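Local coordinates for protein copper-containing nitrite reductase (Hyphomicrobium denitrificans 1NES1, PDB 6TFO) that probably reduces nitrite to nitric oxide with electrons from cytochrome c, working as a trimeric enzyme that carries several copper ions per chain, at residues Pro196-Leu200 with Ile258-His262; Val297-Tyr303 with Gly357-Phe363; Ile148-Pro152 with Asn332-Leu338; Asp170-Leu176 with Tyr188-Gly193. One frame throughout, in Å; residues are numbered along the deposited sequence.

In the fold
Interaction 4 is the antiparallel hairpin 170-176/188-193 of the first cupredoxin domain in the catalytic core, and W189 on it lies about 5 Å (nearest atoms) from a bound copper. Interaction 1, with its centre 13 Å away, shares that domain: F191 CD2 packs 3.7 Å from Y261 CE2, and H262 next along binds another copper at a subunit interface. Interaction 2 belongs to the second cupredoxin domain of the core; its M298 CE packs 4.0 Å from V260 CB of interaction 1. Interaction 3 ties the chain leading into the core to that second domain: N332 N lies 3.0 Å from M298 O of interaction 2, R150 NE 2.9 Å from P196 O of interaction 1, and G333 O 2.6 Å from Y188 OH of interaction 4.

Interaction 1: Pro196-Leu200 with Ile258-His262; sequences PGPFL and IFVYH. With CU (copper (II) ion), chain K.
Build 258-262 as an extended strand and 196-200 as an irregular loop that becomes strand at L200. A cis peptide precedes P196, and G197, P198 and F199 follow with extended backbones. The segments run 133° apart and stay well separated, the nearest CA atoms being G197 and H262 at 8.7 Å, so side chains, chiefly Y261, have to bridge the gap to the loop's backbone and side chains.

One hydrogen bond joins them. Y261, with chi1 p and chi2 near -88°, points its ring at the loop, and OH donates to P198 O at a very short 2.5 Å. The same OH sits 3.2 Å from G197 C, and a CB on G197 would clash with it.

The apolar contacts lie beyond. L200 (m, t) places CD1 over one face of the Y261 ring, a CH-pi contact 4.2 Å from the centroid. F199 CZ meets I258 CD1 at 4.2 Å.

H262, one residue past the tyrosine, takes no part in the contact with the loop; its NE2 binds copper at 2.0 Å, and water 1 is 2.1 Å from the metal. H227 of the same chain and H419 of the second subunit complete the coordination, the three-histidine type 2 site at a subunit interface characteristic of copper nitrite reductases.

In the fold, 257-262 and 200-203 lie in one sheet with strand 277-283 between them. F191 from the 184-191 hairpin strand also meets the Y261 ring.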
loop_
_atom_site.group_PDB
_atom_site.type_symbol
_atom_site.label_atom_id
_atom_site.label_comp_id
_atom_site.label_asym_id
_atom_site.label_seq_id
_atom_site.Cartn_x
_atom_site.Cartn_y
_atom_site.Cartn_z
ATOM N N PRO C 196 8.911 -31.399 -28.060
ATOM C CA PRO C 196 7.569 -31.788 -28.505
ATOM C C PRO C 196 7.325 -33.305 -28.522
ATOM O O PRO C 196 8.251 -34.058 -28.328
ATOM C CB PRO C 196 7.508 -31.262 -29.947
ATOM C CG PRO C 196 8.959 -31.300 -30.400
ATOM C CD PRO C 196 9.730 -30.881 -29.163
ATOM N N GLY C 197 6.074 -33.700 -28.761
ATOM C CA GLY C 197 5.647 -35.104 -28.916
ATOM C C GLY C 197 6.345 -35.786 -30.094
ATOM O O GLY C 197 7.150 -35.171 -30.796
ATOM N N PRO C 198 6.100 -37.097 -30.319
ATOM C CA PRO C 198 6.732 -37.812 -31.425
ATOM C C PRO C 198 6.470 -37.109 -32.760
ATOM O O PRO C 198 5.380 -36.597 -32.925
ATOM C CB PRO C 198 6.079 -39.200 -31.369
ATOM C CG PRO C 198 5.717 -39.355 -29.908
ATOM C CD PRO C 198 5.255 -37.974 -29.496
ATOM N N PHE C 199 7.480 -37.059 -33.634
ATOM C CA PHE C 199 7.350 -36.640 -35.055
ATOM C C PHE C 199 6.625 -37.756 -35.830
ATOM O O PHE C 199 7.154 -38.855 -35.954
ATOM C CB PHE C 199 8.721 -36.323 -35.665
ATOM C CG PHE C 199 8.667 -35.634 -37.005
ATOM C CD1 PHE C 199 8.410 -36.353 -38.166
ATOM C CD2 PHE C 199 8.880 -34.266 -37.101
ATOM C CE1 PHE C 199 8.364 -35.712 -39.395
ATOM C CE2 PHE C 199 8.835 -33.629 -38.332
ATOM C CZ PHE C 199 8.577 -34.351 -39.476
ATOM N N LEU C 200 5.408 -37.483 -36.280
ATOM C CA LEU C 200 4.581 -38.442 -37.050
ATOM C C LEU C 200 4.780 -38.158 -38.544
ATOM O O LEU C 200 4.678 -36.986 -38.966
ATOM C CB LEU C 200 3.121 -38.294 -36.628
ATOM C CG LEU C 200 2.868 -38.384 -35.126
ATOM C CD1 LEU C 200 1.387 -38.179 -34.822
ATOM C CD2 LEU C 200 3.351 -39.723 -34.576
ATOM N N ILE C 258 3.027 -29.962 -43.430
ATOM C CA ILE C 258 3.719 -30.113 -42.120
ATOM C C ILE C 258 2.770 -29.514 -41.067
ATOM O O ILE C 258 2.528 -28.301 -41.060
ATOM C CB ILE C 258 5.145 -29.520 -42.174
ATOM C CG1 ILE C 258 5.867 -29.693 -40.838
ATOM C CG2 ILE C 258 5.160 -28.073 -42.661
ATOM C CD1 ILE C 258 6.063 -31.128 -40.441
ATOM N N PHE C 259 2.139 -30.379 -40.285
ATOM C CA PHE C 259 0.969 -30.033 -39.441
ATOM C C PHE C 259 1.370 -30.080 -37.964
ATOM O O PHE C 259 2.009 -31.068 -37.545
ATOM C CB PHE C 259 -0.183 -30.991 -39.750
ATOM C CG PHE C 259 -0.692 -30.873 -41.162
ATOM C CD1 PHE C 259 -1.461 -29.785 -41.546
ATOM C CD2 PHE C 259 -0.383 -31.835 -42.110
ATOM C CE1 PHE C 259 -1.926 -29.669 -42.846
ATOM C CE2 PHE C 259 -0.845 -31.719 -43.411
ATOM C CZ PHE C 259 -1.609 -30.632 -43.779
ATOM N N VAL C 260 1.033 -29.053 -37.182
ATOM C CA VAL C 260 1.154 -29.193 -35.703
ATOM C C VAL C 260 -0.062 -30.012 -35.266
ATOM O O VAL C 260 -1.143 -29.848 -35.877
ATOM C CB VAL C 260 1.349 -27.884 -34.909
ATOM C CG1 VAL C 260 1.513 -26.642 -35.774
ATOM C CG2 VAL C 260 0.300 -27.694 -33.821
ATOM N N TYR C 261 0.169 -30.976 -34.381
ATOM C CA TYR C 261 -0.888 -31.626 -33.569
ATOM C C TYR C 261 -0.674 -31.181 -32.113
ATOM O O TYR C 261 0.482 -30.796 -31.739
ATOM C CB TYR C 261 -0.879 -33.143 -33.757
ATOM C CG TYR C 261 0.278 -33.887 -33.135
ATOM C CD1 TYR C 261 1.463 -34.082 -33.826
ATOM C CD2 TYR C 261 0.182 -34.427 -31.855
ATOM C CE1 TYR C 261 2.521 -34.776 -33.263
ATOM C CE2 TYR C 261 1.235 -35.128 -31.283
ATOM C CZ TYR C 261 2.408 -35.313 -31.995
ATOM O OH TYR C 261 3.466 -36.000 -31.459
ATOM N N HIS C 262 -1.759 -31.155 -31.339
ATOM C CA HIS C 262 -1.781 -30.703 -29.918
ATOM C C HIS C 262 -2.951 -31.373 -29.202
ATOM O O HIS C 262 -3.925 -31.763 -29.878
ATOM C CB HIS C 262 -1.828 -29.168 -29.802
ATOM C CG HIS C 262 -2.979 -28.499 -30.484
ATOM N ND1 HIS C 262 -4.269 -28.515 -29.966
ATOM C CD2 HIS C 262 -3.037 -27.767 -31.625
ATOM C CE1 HIS C 262 -5.081 -27.849 -30.768
ATOM N NE2 HIS C 262 -4.342 -27.379 -31.811
HETATM CU CU CU K . -5.104 -26.436 -33.372
HETATM O O HOH W 1 -7.148 -26.164 -33.128
#

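Interaction 2: Val297-Tyr303 with Gly357-Phe363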
loop_
_atom_site.group_PDB
_atom_site.type_symbol
_atom_site.label_atom_id
_atom_site.label_comp_id
_atom_site.label_asym_id
_atom_site.label_seq_id
_atom_site.Cartn_x
_atom_site.Cartn_y
_atom_site.Cartn_z
ATOM N N VAL C 297 12.252 -29.255 -34.546
ATOM C CA VAL C 297 12.287 -28.139 -33.562
ATOM C C VAL C 297 10.880 -27.535 -33.418
ATOM O O VAL C 297 10.237 -27.236 -34.445
ATOM C CB VAL C 297 13.336 -27.081 -33.940
ATOM C CG1 VAL C 297 13.298 -25.905 -32.977
ATOM C CG2 VAL C 297 14.737 -27.675 -34.004
ATOM N N MET C 298 10.426 -27.358 -32.171
ATOM C CA MET C 298 9.148 -26.683 -31.856
ATOM C C MET C 298 9.363 -25.658 -30.735
ATOM O O MET C 298 10.134 -25.935 -29.792
ATOM C CB MET C 298 8.066 -27.692 -31.466
ATOM C CG MET C 298 7.603 -28.532 -32.629
ATOM S SD MET C 298 5.958 -29.255 -32.393
ATOM C CE MET C 298 4.894 -27.955 -33.012
ATOM N N GLN C 299 8.730 -24.487 -30.873
ATOM C CA GLN C 299 8.835 -23.358 -29.916
ATOM C C GLN C 299 7.540 -23.304 -29.118
ATOM O O GLN C 299 6.452 -23.444 -29.706
ATOM C CB GLN C 299 9.102 -22.037 -30.646
ATOM C CG GLN C 299 9.003 -20.803 -29.774
ATOM C CD GLN C 299 9.358 -19.572 -30.559
ATOM O OE1 GLN C 299 10.261 -19.594 -31.401
ATOM N NE2 GLN C 299 8.636 -18.493 -30.287
ATOM N N GLY C 300 7.663 -23.067 -27.820
ATOM C CA GLY C 300 6.494 -22.807 -26.967
ATOM C C GLY C 300 6.854 -21.943 -25.786
ATOM O O GLY C 300 8.060 -21.627 -25.602
ATOM N N GLU C 301 5.830 -21.583 -25.022
ATOM C CA GLU C 301 5.944 -20.688 -23.848
ATOM C C GLU C 301 5.480 -21.437 -22.587
ATOM O O GLU C 301 4.593 -22.303 -22.667
ATOM C CB GLU C 301 5.127 -19.403 -24.053
ATOM C CG GLU C 301 5.167 -18.798 -25.457
ATOM C CD GLU C 301 3.892 -18.934 -26.268
ATOM O OE1 GLU C 301 2.790 -18.960 -25.660
ATOM O OE2 GLU C 301 3.984 -18.982 -27.511
ATOM N N ILE C 302 6.061 -21.088 -21.446
ATOM C CA ILE C 302 5.623 -21.559 -20.108
ATOM C C ILE C 302 5.395 -20.313 -19.237
ATOM O O ILE C 302 6.203 -19.359 -19.304
ATOM C CB ILE C 302 6.630 -22.593 -19.544
ATOM C CG1 ILE C 302 6.523 -23.917 -20.304
ATOM C CG2 ILE C 302 6.447 -22.787 -18.046
ATOM C CD1 ILE C 302 7.496 -24.977 -19.860
ATOM N N TYR C 303 4.288 -20.327 -18.501
ATOM C CA TYR C 303 3.729 -19.189 -17.728
ATOM C C TYR C 303 3.835 -19.534 -16.238
ATOM O O TYR C 303 2.945 -20.201 -15.693
ATOM C CB TYR C 303 2.280 -18.936 -18.159
ATOM C CG TYR C 303 2.109 -18.561 -19.603
ATOM C CD1 TYR C 303 2.149 -19.524 -20.602
ATOM C CD2 TYR C 303 1.927 -17.241 -19.980
ATOM C CE1 TYR C 303 1.994 -19.186 -21.944
ATOM C CE2 TYR C 303 1.766 -16.885 -21.313
ATOM C CZ TYR C 303 1.804 -17.856 -22.301
ATOM O OH TYR C 303 1.664 -17.516 -23.618
ATOM N N GLY C 357 7.919 -25.915 -35.932
ATOM C CA GLY C 357 6.524 -25.599 -35.585
ATOM C C GLY C 357 6.423 -24.851 -34.272
ATOM O O GLY C 357 7.301 -25.012 -33.422
ATOM N N VAL C 358 5.369 -24.069 -34.114
ATOM C CA VAL C 358 5.082 -23.326 -32.860
ATOM C C VAL C 358 3.853 -23.969 -32.222
ATOM O O VAL C 358 2.733 -23.776 -32.754
ATOM C CB VAL C 358 4.866 -21.832 -33.154
ATOM C CG1 VAL C 358 4.648 -21.051 -31.878
ATOM C CG2 VAL C 358 6.030 -21.253 -33.936
ATOM N N GLY C 359 4.072 -24.729 -31.148
ATOM C CA GLY C 359 3.017 -25.173 -30.218
ATOM C C GLY C 359 2.345 -23.967 -29.593
ATOM O O GLY C 359 1.085 -23.905 -29.580
ATOM N N GLY C 360 3.158 -23.007 -29.156
ATOM C CA GLY C 360 2.685 -21.736 -28.564
ATOM C C GLY C 360 2.523 -21.856 -27.053
ATOM O O GLY C 360 3.495 -22.171 -26.371
ATOM N N PRO C 361 1.309 -21.645 -26.484
ATOM C CA PRO C 361 0.076 -21.454 -27.249
ATOM C C PRO C 361 -0.216 -20.090 -27.893
ATOM O O PRO C 361 -1.214 -20.013 -28.573
ATOM C CB PRO C 361 -1.003 -21.624 -26.171
ATOM C CG PRO C 361 -0.357 -21.076 -24.935
ATOM C CD PRO C 361 1.060 -21.606 -25.036
ATOM N N ASN C 362 0.604 -19.057 -27.674
ATOM C CA ASN C 362 0.133 -17.671 -27.942
ATOM C C ASN C 362 1.016 -16.888 -28.917
ATOM O O ASN C 362 0.416 -16.084 -29.641
ATOM C CB ASN C 362 -0.052 -16.924 -26.631
ATOM C CG ASN C 362 -1.254 -17.456 -25.889
ATOM O OD1 ASN C 362 -2.306 -17.631 -26.481
ATOM N ND2 ASN C 362 -1.110 -17.705 -24.603
ATOM N N PHE C 363 2.341 -17.095 -28.941
ATOM C CA PHE C 363 3.306 -16.190 -29.612
ATOM C C PHE C 363 3.771 -16.727 -30.985
ATOM O O PHE C 363 4.147 -17.926 -31.107
ATOM C CB PHE C 363 4.493 -15.947 -28.684
ATOM C CG PHE C 363 4.188 -14.981 -27.578
ATOM C CD1 PHE C 363 3.477 -15.387 -26.464
ATOM C CD2 PHE C 363 4.563 -13.654 -27.678
ATOM C CE1 PHE C 363 3.164 -14.484 -25.467
ATOM C CE2 PHE C 363 4.244 -12.755 -26.677
ATOM C CZ PHE C 363 3.558 -13.173 -25.574
HETATM O O HOH W 2 6.000 -19.200 -29.257
#
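Strands 297-302 and 357-360 run parallel, bonded from G357 N to V297 O (3.1 Å), then Q299 N to G357 O (3.0 Å). A beta bulge shifts the register by one after Q299. Past it, G360 N reaches Q299 O only weakly (3.4 Å), whereas E301 N bonds firmly to G360 O (2.8 Å). Beyond the cis peptide before P361, E301 receives the next amides: N362 N on OE1 (3.0 Å) and weakly on OE2 (3.4 Å), F363 N on OE2 (2.9 Å). Y303 OH donates a hydrogen bond to E301 OE1 (2.7 Å) and accepts one from N362 ND2 (2.9 Å), also bonded to S422 of the second subunit. Water 2 accepts a hydrogen bond from Q299 NE2 (2.9 Å) and donates to E301 OE2 (2.7 Å) and F363 O (2.9 Å); Q299 OE1 goes to S365 and NE2 also to D418. M298 CE lies where a side chain on G357 would clash. Parallel pairing of this kind, here between strands 293-302 and 351-360, is typical of the cupredoxin beta-sandwich, the second in the nitrite reductase core.

Interaction 3: Ile148-Pro152 with Asn332-Leu338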
loop_
_atom_site.group_PDB
_atom_site.type_symbol
_atom_site.label_atom_id
_atom_site.label_comp_id
_atom_site.label_asym_id
_atom_site.label_seq_id
_atom_site.Cartn_x
_atom_site.Cartn_y
_atom_site.Cartn_z
ATOM N N ILE C 148 12.838 -33.990 -20.353
ATOM C CA ILE C 148 11.608 -33.979 -21.208
ATOM C C ILE C 148 11.903 -33.359 -22.590
ATOM O O ILE C 148 10.963 -33.214 -23.410
ATOM C CB ILE C 148 10.435 -33.282 -20.480
ATOM C CG1 ILE C 148 10.785 -31.901 -19.914
ATOM C CG2 ILE C 148 9.883 -34.202 -19.404
ATOM C CD1 ILE C 148 11.020 -30.831 -20.944
ATOM N N THR C 149 13.157 -33.009 -22.864
ATOM C CA THR C 149 13.583 -32.410 -24.150
ATOM C C THR C 149 13.650 -33.504 -25.226
ATOM O O THR C 149 14.451 -34.453 -25.071
ATOM C CB THR C 149 14.918 -31.681 -23.989
ATOM O OG1 THR C 149 14.665 -30.556 -23.142
ATOM C CG2 THR C 149 15.524 -31.244 -25.308
ATOM N N ARG C 150 12.838 -33.358 -26.274
ATOM C CA ARG C 150 12.960 -34.098 -27.555
ATOM C C ARG C 150 14.296 -33.779 -28.234
ATOM O O ARG C 150 14.553 -32.601 -28.539
ATOM C CB ARG C 150 11.822 -33.694 -28.487
ATOM C CG ARG C 150 11.842 -34.404 -29.837
ATOM C CD ARG C 150 11.489 -35.865 -29.721
ATOM N NE ARG C 150 10.137 -36.045 -29.216
ATOM C CZ ARG C 150 9.642 -37.200 -28.806
ATOM N NH1 ARG C 150 10.392 -38.285 -28.833
ATOM N NH2 ARG C 150 8.406 -37.269 -28.349
ATOM N N ASP C 151 15.125 -34.783 -28.494
ATOM C CA ASP C 151 16.342 -34.564 -29.313
ATOM C C ASP C 151 15.865 -34.071 -30.677
ATOM O O ASP C 151 14.883 -34.587 -31.206
ATOM C CB ASP C 151 17.215 -35.816 -29.391
ATOM C CG ASP C 151 18.587 -35.471 -29.928
ATOM O OD1 ASP C 151 18.724 -35.349 -31.169
ATOM O OD2 ASP C 151 19.485 -35.226 -29.096
ATOM N N PRO C 152 16.495 -33.043 -31.287
ATOM C CA PRO C 152 16.032 -32.542 -32.585
ATOM C C PRO C 152 16.288 -33.524 -33.750
ATOM O O PRO C 152 15.692 -33.372 -34.791
ATOM C CB PRO C 152 16.809 -31.227 -32.727
ATOM C CG PRO C 152 18.094 -31.482 -31.973
ATOM C CD PRO C 152 17.673 -32.325 -30.789
ATOM N N ASN C 332 11.944 -27.125 -27.725
ATOM C CA ASN C 332 11.922 -28.557 -27.332
ATOM C C ASN C 332 11.990 -28.633 -25.804
ATOM O O ASN C 332 12.802 -29.422 -25.270
ATOM C CB ASN C 332 13.046 -29.353 -28.012
ATOM C CG ASN C 332 12.924 -29.440 -29.522
ATOM O OD1 ASN C 332 12.243 -28.638 -30.157
ATOM N ND2 ASN C 332 13.585 -30.411 -30.122
ATOM N N GLY C 333 11.199 -27.804 -25.127
ATOM C CA GLY C 333 10.696 -28.114 -23.774
ATOM C C GLY C 333 11.486 -27.542 -22.608
ATOM O O GLY C 333 10.917 -27.507 -21.515
ATOM N N SER C 334 12.741 -27.133 -22.779
ATOM C CA SER C 334 13.613 -26.801 -21.628
ATOM C C SER C 334 14.615 -25.704 -21.993
ATOM O O SER C 334 14.928 -25.529 -23.179
ATOM C CB SER C 334 14.319 -28.032 -21.093
ATOM O OG SER C 334 15.530 -28.274 -21.798
ATOM N N VAL C 335 15.080 -24.977 -20.978
ATOM C CA VAL C 335 16.246 -24.066 -21.105
ATOM C C VAL C 335 17.462 -24.971 -21.298
ATOM O O VAL C 335 17.577 -25.964 -20.555
ATOM C CB VAL C 335 16.396 -23.131 -19.890
ATOM C CG1 VAL C 335 17.541 -22.151 -20.082
ATOM C CG2 VAL C 335 15.099 -22.387 -19.589
ATOM N N GLY C 336 18.265 -24.676 -22.318
ATOM C CA GLY C 336 19.443 -25.460 -22.713
ATOM C C GLY C 336 19.105 -26.675 -23.572
ATOM O O GLY C 336 20.052 -27.408 -23.942
ATOM N N ALA C 337 17.829 -26.910 -23.885
ATOM C CA ALA C 337 17.363 -28.033 -24.731
ATOM C C ALA C 337 18.290 -28.210 -25.942
ATOM O O ALA C 337 18.812 -29.308 -26.111
ATOM C CB ALA C 337 15.947 -27.796 -25.173
ATOM N N LEU C 338 18.502 -27.153 -26.730
ATOM C CA LEU C 338 19.206 -27.213 -28.036
ATOM C C LEU C 338 20.580 -26.543 -27.939
ATOM O O LEU C 338 21.170 -26.297 -29.007
ATOM C CB LEU C 338 18.355 -26.512 -29.094
ATOM C CG LEU C 338 16.968 -27.103 -29.323
ATOM C CD1 LEU C 338 16.422 -26.635 -30.655
ATOM C CD2 LEU C 338 16.970 -28.627 -29.238
#
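Two polar groups pin the loop 148-152 to 332-338. N332 ND2 donates to R150 O at 2.9 Å, and Y296 O is a second acceptor for that amide. One residue back, T149 OG1 is hydrogen-bonded to S334 OG at 2.8 Å, with N332 O also within its reach at 3.0 Å; that carbonyl lies 3.3 Å from T149 CA as well, a CA-H...O contact. N332 and G333 both have positive phi, which turns the backbone so that N332 O and the S334 hydroxyl converge on T149. G333 leaves room for I148, whose CD1 touches G333 O at 3.4 Å and would collide with a CB there.

Outside this polar centre, T149 CG2 rests on A337 CB (3.5 Å) and P152 CD on L338 CD2 (4.1 Å). S334 to A337 form a type II turn, closed by A337 N to S334 O at 3.3 Å, and G336 in it is the N-cap of helix 337-341.

R150 sends its guanidinium elsewhere, to P196 O and D154. The contact thus fastens the linker from strand 128-134 to strand 166-181 onto the bend between strand 328-331 and helix 337-341, beside strand 293-302, where N332 OD1 accepts M298 N.

Interaction 4: Asp170-Leu176 with Tyr188-Gly193; sequences DLETVEL and YWTFNG
Set D170-L176 and Y188-G193 as neighbouring antiparallel strands, with axes 164° apart and 4.7 Å at closest approach. The second leaves strand conformation at N192 and G193, both with positive phi. Pair T173 with F191 and E175 with W189 as non-hydrogen-bonded pairs (CA-CA 4.7 and 4.4 Å), and V174 with T190 and L176 with Y188 as hydrogen-bonded ones (5.3 and 5.4 Å). V174 N bonds to T190 O at 3.0 Å and T190 N to V174 O at 2.9 Å; L176 N to Y188 O and Y188 N to L176 O are both 2.8 Å. Beyond the last bridge, N192 N gives a short 2.6 Å bond to E172 O, and N192 OD1 takes E172 N at 3.0 Å, the side chain standing in for a backbone carbonyl.

This is the beta hairpin of strands 166-181 and 184-191 in a cupredoxin sheet of the multicopper oxidase family, beside a type 1 copper site.

T173, E175, W189 and F191 share the copper-side face. E175 (m, t) puts CG 3.5 Å from W189 CD1, with CD over the indole, while its carboxylate bonds to copper ligand H222 and to the L219 and M220 amides. T173 CG2 approaches F191 CE1 at 3.8 Å. On the other face, T190 (p) sends OG1 back to V174 O at 2.9 Å, and L176 CD2 packs 4.0 Å from T190 CG2 and 4.2 Å from Y188 CB.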
loop_
_atom_site.group_PDB
_atom_site.type_symbol
_atom_site.label_atom_id
_atom_site.label_comp_id
_atom_site.label_asym_id
_atom_site.label_seq_id
_atom_site.Cartn_x
_atom_site.Cartn_y
_atom_site.Cartn_z
ATOM N N ASP C 170 0.735 -44.997 -32.186
ATOM C CA ASP C 170 0.477 -45.099 -30.726
ATOM C C ASP C 170 1.018 -43.859 -30.021
ATOM O O ASP C 170 2.232 -43.661 -30.065
ATOM C CB ASP C 170 1.091 -46.379 -30.163
ATOM C CG ASP C 170 0.284 -47.574 -30.612
ATOM O OD1 ASP C 170 -0.878 -47.691 -30.177
ATOM O OD2 ASP C 170 0.786 -48.316 -31.468
ATOM N N LEU C 171 0.130 -43.080 -29.401
ATOM C CA LEU C 171 0.473 -41.947 -28.502
ATOM C C LEU C 171 0.031 -42.274 -27.073
ATOM O O LEU C 171 -1.082 -42.836 -26.900
ATOM C CB LEU C 171 -0.223 -40.679 -28.998
ATOM C CG LEU C 171 0.285 -40.120 -30.323
ATOM C CD1 LEU C 171 -0.597 -38.957 -30.766
ATOM C CD2 LEU C 171 1.760 -39.718 -30.235
ATOM N N GLU C 172 0.870 -41.919 -26.096
ATOM C CA GLU C 172 0.559 -41.989 -24.647
ATOM C C GLU C 172 0.692 -40.593 -24.029
ATOM O O GLU C 172 1.779 -39.973 -24.159
ATOM C CB GLU C 172 1.479 -42.983 -23.937
ATOM C CG GLU C 172 0.978 -43.366 -22.554
ATOM C CD GLU C 172 1.941 -44.162 -21.689
ATOM O OE1 GLU C 172 1.482 -44.674 -20.645
ATOM O OE2 GLU C 172 3.150 -44.239 -22.034
ATOM N N THR C 173 -0.369 -40.118 -23.371
ATOM C CA THR C 173 -0.392 -38.813 -22.665
ATOM C C THR C 173 0.111 -39.063 -21.240
ATOM O O THR C 173 -0.514 -39.872 -20.530
ATOM C CB THR C 173 -1.761 -38.138 -22.808
ATOM O OG1 THR C 173 -2.781 -38.942 -22.225
ATOM C CG2 THR C 173 -2.111 -37.889 -24.262
ATOM N N VAL C 174 1.240 -38.442 -20.895
ATOM C CA VAL C 174 1.963 -38.614 -19.605
ATOM C C VAL C 174 2.151 -37.245 -18.941
ATOM O O VAL C 174 2.713 -36.343 -19.606
ATOM C CB VAL C 174 3.320 -39.295 -19.822
ATOM C CG1 VAL C 174 4.128 -39.349 -18.538
ATOM C CG2 VAL C 174 3.154 -40.679 -20.428
ATOM N N GLU C 175 1.676 -37.108 -17.694
ATOM C CA GLU C 175 1.914 -35.934 -16.812
ATOM C C GLU C 175 3.131 -36.272 -15.953
ATOM O O GLU C 175 3.174 -37.396 -15.387
ATOM C CB GLU C 175 0.685 -35.635 -15.963
ATOM C CG GLU C 175 -0.587 -35.450 -16.772
ATOM C CD GLU C 175 -1.864 -35.342 -15.959
ATOM O OE1 GLU C 175 -2.936 -35.091 -16.540
ATOM O OE2 GLU C 175 -1.786 -35.542 -14.757
ATOM N N LEU C 176 4.137 -35.403 -15.933
ATOM C CA LEU C 176 5.396 -35.714 -15.207
ATOM C C LEU C 176 6.205 -34.437 -14.990
ATOM O O LEU C 176 6.070 -33.499 -15.792
ATOM C CB LEU C 176 6.195 -36.771 -15.975
ATOM C CG LEU C 176 7.154 -36.247 -17.043
ATOM C CD1 LEU C 176 8.029 -37.370 -17.577
ATOM C CD2 LEU C 176 6.414 -35.599 -18.194
ATOM N N TYR C 188 5.176 -30.970 -16.515
ATOM C CA TYR C 188 4.854 -31.060 -17.950
ATOM C C TYR C 188 3.713 -32.057 -18.139
ATOM O O TYR C 188 3.615 -33.062 -17.369
ATOM C CB TYR C 188 6.090 -31.477 -18.739
ATOM C CG TYR C 188 7.184 -30.440 -18.798
ATOM C CD1 TYR C 188 8.144 -30.359 -17.809
ATOM C CD2 TYR C 188 7.267 -29.543 -19.854
ATOM C CE1 TYR C 188 9.177 -29.437 -17.881
ATOM C CE2 TYR C 188 8.289 -28.614 -19.938
ATOM C CZ TYR C 188 9.243 -28.559 -18.946
ATOM O OH TYR C 188 10.224 -27.615 -18.997
ATOM N N TRP C 189 2.854 -31.744 -19.108
ATOM C CA TRP C 189 1.934 -32.689 -19.783
ATOM C C TRP C 189 2.460 -32.936 -21.203
ATOM O O TRP C 189 2.749 -31.954 -21.904
ATOM C CB TRP C 189 0.496 -32.152 -19.789
ATOM C CG TRP C 189 -0.036 -31.785 -18.443
ATOM C CD1 TRP C 189 0.470 -32.158 -17.237
ATOM C CD2 TRP C 189 -1.222 -31.019 -18.168
ATOM N NE1 TRP C 189 -0.300 -31.644 -16.231
ATOM C CE2 TRP C 189 -1.341 -30.933 -16.767
ATOM C CE3 TRP C 189 -2.180 -30.380 -18.955
ATOM C CZ2 TRP C 189 -2.382 -30.246 -16.146
ATOM C CZ3 TRP C 189 -3.215 -29.709 -18.340
ATOM C CH2 TRP C 189 -3.314 -29.645 -16.953
ATOM N N THR C 190 2.583 -34.200 -21.612
ATOM C CA THR C 190 3.305 -34.584 -22.851
ATOM C C THR C 190 2.591 -35.708 -23.601
ATOM O O THR C 190 1.782 -36.447 -23.003
ATOM C CB THR C 190 4.725 -35.058 -22.533
ATOM O OG1 THR C 190 4.620 -36.304 -21.847
ATOM C CG2 THR C 190 5.496 -34.050 -21.711
ATOM N N PHE C 191 2.937 -35.827 -24.884
ATOM C CA PHE C 191 2.816 -37.074 -25.674
ATOM C C PHE C 191 4.154 -37.813 -25.507
ATOM O O PHE C 191 5.199 -37.262 -25.901
ATOM C CB PHE C 191 2.435 -36.714 -27.109
ATOM C CG PHE C 191 1.116 -35.998 -27.281
ATOM C CD1 PHE C 191 -0.079 -36.677 -27.194
ATOM C CD2 PHE C 191 1.076 -34.661 -27.616
ATOM C CE1 PHE C 191 -1.286 -36.029 -27.419
ATOM C CE2 PHE C 191 -0.120 -34.003 -27.843
ATOM C CZ PHE C 191 -1.306 -34.691 -27.758
ATOM N N ASN C 192 4.126 -38.962 -24.819
ATOM C CA ASN C 192 5.249 -39.930 -24.734
ATOM C C ASN C 192 6.418 -39.323 -23.959
ATOM O O ASN C 192 7.572 -39.680 -24.240
ATOM C CB ASN C 192 5.616 -40.427 -26.135
ATOM C CG ASN C 192 4.523 -41.319 -26.677
ATOM O OD1 ASN C 192 3.451 -40.852 -27.047
ATOM N ND2 ASN C 192 4.743 -42.619 -26.609
ATOM N N GLY C 193 6.118 -38.482 -22.971
ATOM C CA GLY C 193 7.086 -38.051 -21.939
ATOM C C GLY C 193 8.132 -37.078 -22.455
ATOM O O GLY C 193 9.164 -36.950 -21.768
#